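Local coordinates for protein-L-isoaspartate(D-aspartate) O-methyltransferase (Sulfolobus tokodaii, PDB 1VBF) that probably methylates L-isoaspartyl residues of damaged proteins with S-adenosyl-L-methionine as methyl donor, as a step in their repair or degradation, at residues K73-G78 with K94-E99. Numbering follows the deposited sequence.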
loop_
_atom_site.group_PDB
_atom_site.type_symbol
_atom_site.label_atom_id
_atom_site.label_comp_id
_atom_site.label_asym_id
_atom_site.label_seq_id
_atom_site.Cartn_x
_atom_site.Cartn_y
_atom_site.Cartn_z
ATOM N N LYS B 73 -24.051 32.465 -23.437
ATOM C CA LYS B 73 -22.812 33.080 -23.004
ATOM C C LYS B 73 -22.187 31.942 -22.224
ATOM O O LYS B 73 -22.785 31.435 -21.269
ATOM C CB LYS B 73 -23.078 34.264 -22.083
ATOM C CG LYS B 73 -21.908 35.222 -21.970
ATOM C CD LYS B 73 -22.341 36.438 -21.192
ATOM C CE LYS B 73 -21.364 37.587 -21.320
ATOM N NZ LYS B 73 -22.002 38.806 -20.752
ATOM N N VAL B 74 -20.992 31.537 -22.630
ATOM C CA VAL B 74 -20.317 30.417 -21.992
ATOM C C VAL B 74 -19.007 30.781 -21.326
ATOM O O VAL B 74 -18.157 31.426 -21.936
ATOM C CB VAL B 74 -20.031 29.307 -23.038
ATOM C CG1 VAL B 74 -19.210 28.174 -22.420
ATOM C CG2 VAL B 74 -21.350 28.815 -23.622
ATOM N N LEU B 75 -18.847 30.365 -20.075
ATOM C CA LEU B 75 -17.605 30.605 -19.349
ATOM C C LEU B 75 -16.805 29.300 -19.406
ATOM O O LEU B 75 -17.342 28.240 -19.074
ATOM C CB LEU B 75 -17.893 30.972 -17.890
ATOM C CG LEU B 75 -16.648 31.008 -16.994
ATOM C CD1 LEU B 75 -15.804 32.210 -17.348
ATOM C CD2 LEU B 75 -17.043 31.059 -15.530
ATOM N N GLU B 76 -15.546 29.373 -19.831
ATOM C CA GLU B 76 -14.670 28.203 -19.922
ATOM C C GLU B 76 -13.430 28.362 -19.039
ATOM O O GLU B 76 -12.613 29.252 -19.296
ATOM C CB GLU B 76 -14.185 27.998 -21.364
ATOM C CG GLU B 76 -13.118 26.921 -21.493
ATOM C CD GLU B 76 -12.450 26.882 -22.854
ATOM O OE1 GLU B 76 -11.715 27.832 -23.183
ATOM O OE2 GLU B 76 -12.648 25.897 -23.599
ATOM N N ILE B 77 -13.267 27.495 -18.033
ATOM C CA ILE B 77 -12.105 27.573 -17.145
ATOM C C ILE B 77 -10.958 26.661 -17.603
ATOM O O ILE B 77 -10.998 25.454 -17.381
ATOM C CB ILE B 77 -12.450 27.179 -15.695
ATOM C CG1 ILE B 77 -13.724 27.888 -15.206
ATOM C CG2 ILE B 77 -11.267 27.500 -14.799
ATOM C CD1 ILE B 77 -13.698 29.399 -15.226
ATOM N N GLY B 78 -9.944 27.243 -18.236
ATOM C CA GLY B 78 -8.804 26.478 -18.699
ATOM C C GLY B 78 -8.629 26.494 -20.210
ATOM O O GLY B 78 -8.659 25.452 -20.864
ATOM N N LYS B 94 -21.430 34.397 -27.229
ATOM C CA LYS B 94 -20.156 34.834 -26.658
ATOM C C LYS B 94 -19.482 33.825 -25.732
ATOM O O LYS B 94 -20.145 33.057 -25.041
ATOM C CB LYS B 94 -20.343 36.155 -25.914
ATOM C CG LYS B 94 -20.253 37.345 -26.839
ATOM C CD LYS B 94 -21.066 38.496 -26.313
ATOM C CE LYS B 94 -21.654 39.308 -27.469
ATOM N NZ LYS B 94 -22.819 40.134 -27.011
ATOM N N VAL B 95 -18.153 33.853 -25.714
ATOM C CA VAL B 95 -17.371 32.944 -24.888
ATOM C C VAL B 95 -16.296 33.668 -24.082
ATOM O O VAL B 95 -15.424 34.315 -24.661
ATOM C CB VAL B 95 -16.659 31.882 -25.760
ATOM C CG1 VAL B 95 -15.795 30.997 -24.925
ATOM C CG2 VAL B 95 -17.664 31.048 -26.473
ATOM N N VAL B 96 -16.357 33.568 -22.753
ATOM C CA VAL B 96 -15.327 34.153 -21.896
ATOM C C VAL B 96 -14.462 32.961 -21.450
ATOM O O VAL B 96 -14.973 32.010 -20.874
ATOM C CB VAL B 96 -15.935 34.832 -20.658
ATOM C CG1 VAL B 96 -14.835 35.199 -19.688
ATOM C CG2 VAL B 96 -16.720 36.086 -21.067
ATOM N N SER B 97 -13.163 33.005 -21.714
ATOM C CA SER B 97 -12.292 31.897 -21.359
ATOM C C SER B 97 -11.051 32.298 -20.555
ATOM O O SER B 97 -10.265 33.136 -20.991
ATOM C CB SER B 97 -11.855 31.178 -22.623
ATOM O OG SER B 97 -10.936 30.140 -22.341
ATOM N N VAL B 98 -10.854 31.646 -19.410
ATOM C CA VAL B 98 -9.746 31.946 -18.515
ATOM C C VAL B 98 -8.586 30.940 -18.532
ATOM O O VAL B 98 -8.811 29.743 -18.567
ATOM C CB VAL B 98 -10.273 32.018 -17.068
ATOM C CG1 VAL B 98 -9.181 32.521 -16.137
ATOM C CG2 VAL B 98 -11.537 32.872 -17.023
ATOM N N GLU B 99 -7.350 31.435 -18.482
ATOM C CA GLU B 99 -6.164 30.590 -18.444
ATOM C C GLU B 99 -5.223 31.138 -17.355
ATOM O O GLU B 99 -4.944 32.331 -17.328
ATOM C CB GLU B 99 -5.458 30.590 -19.790
ATOM C CG GLU B 99 -4.096 29.922 -19.724
ATOM C CD GLU B 99 -4.187 28.465 -19.298
ATOM O OE1 GLU B 99 -3.396 28.040 -18.428
ATOM O OE2 GLU B 99 -5.053 27.745 -19.841
#
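Lys94 O accepts the N-H of Val74, 3.0 Å from Val74 N, and opens a parallel pairing in which residues 94-99 run in step beside 73-78. Beside it the extended chain of Lys73 reaches its salt-bridge partner Glu132. Val95 lies next to Val74, and both beta-branched side chains, well suited to strands, pack on Ile88 of helix 83-91. That helix is the crossover of a right-handed beta-alpha-beta unit, the start of the Rossmann-like sheet of class I methyltransferases. Val96 bonds through its backbone to Val74 O and Glu76 N, while its CG1 meets Leu75 CD1 at 3.9 Å on the sheet's other face. Ser97, small enough to sit under the helix, gives its hydroxyl to Glu76; its OG is anti to the backbone N (chi1 176°) and lies 2.6 Å from Glu76 OE1, on that oxygen's anti lone pair. The same oxygen also bonds Thr85 OG1, so two hydroxyls grip one oxygen of this buried acid, while Ser97 OG has a second partner in Thr79. An alanine in place of Glu76 would probably leave the hydroxyls of Ser97 and Thr85 without this shared acceptor. Val98 packs against Leu75 and Ile77, and its carbonyl oxygen receives Gly78 N at 2.8 Å. Gly78 adopts backbone angles (phi 117°, psi 62°) that would jam a CB against the preceding carbonyl. Glu99, bent at chi2, bonds Gly80 N through OE2 and Asn101 N through OE1.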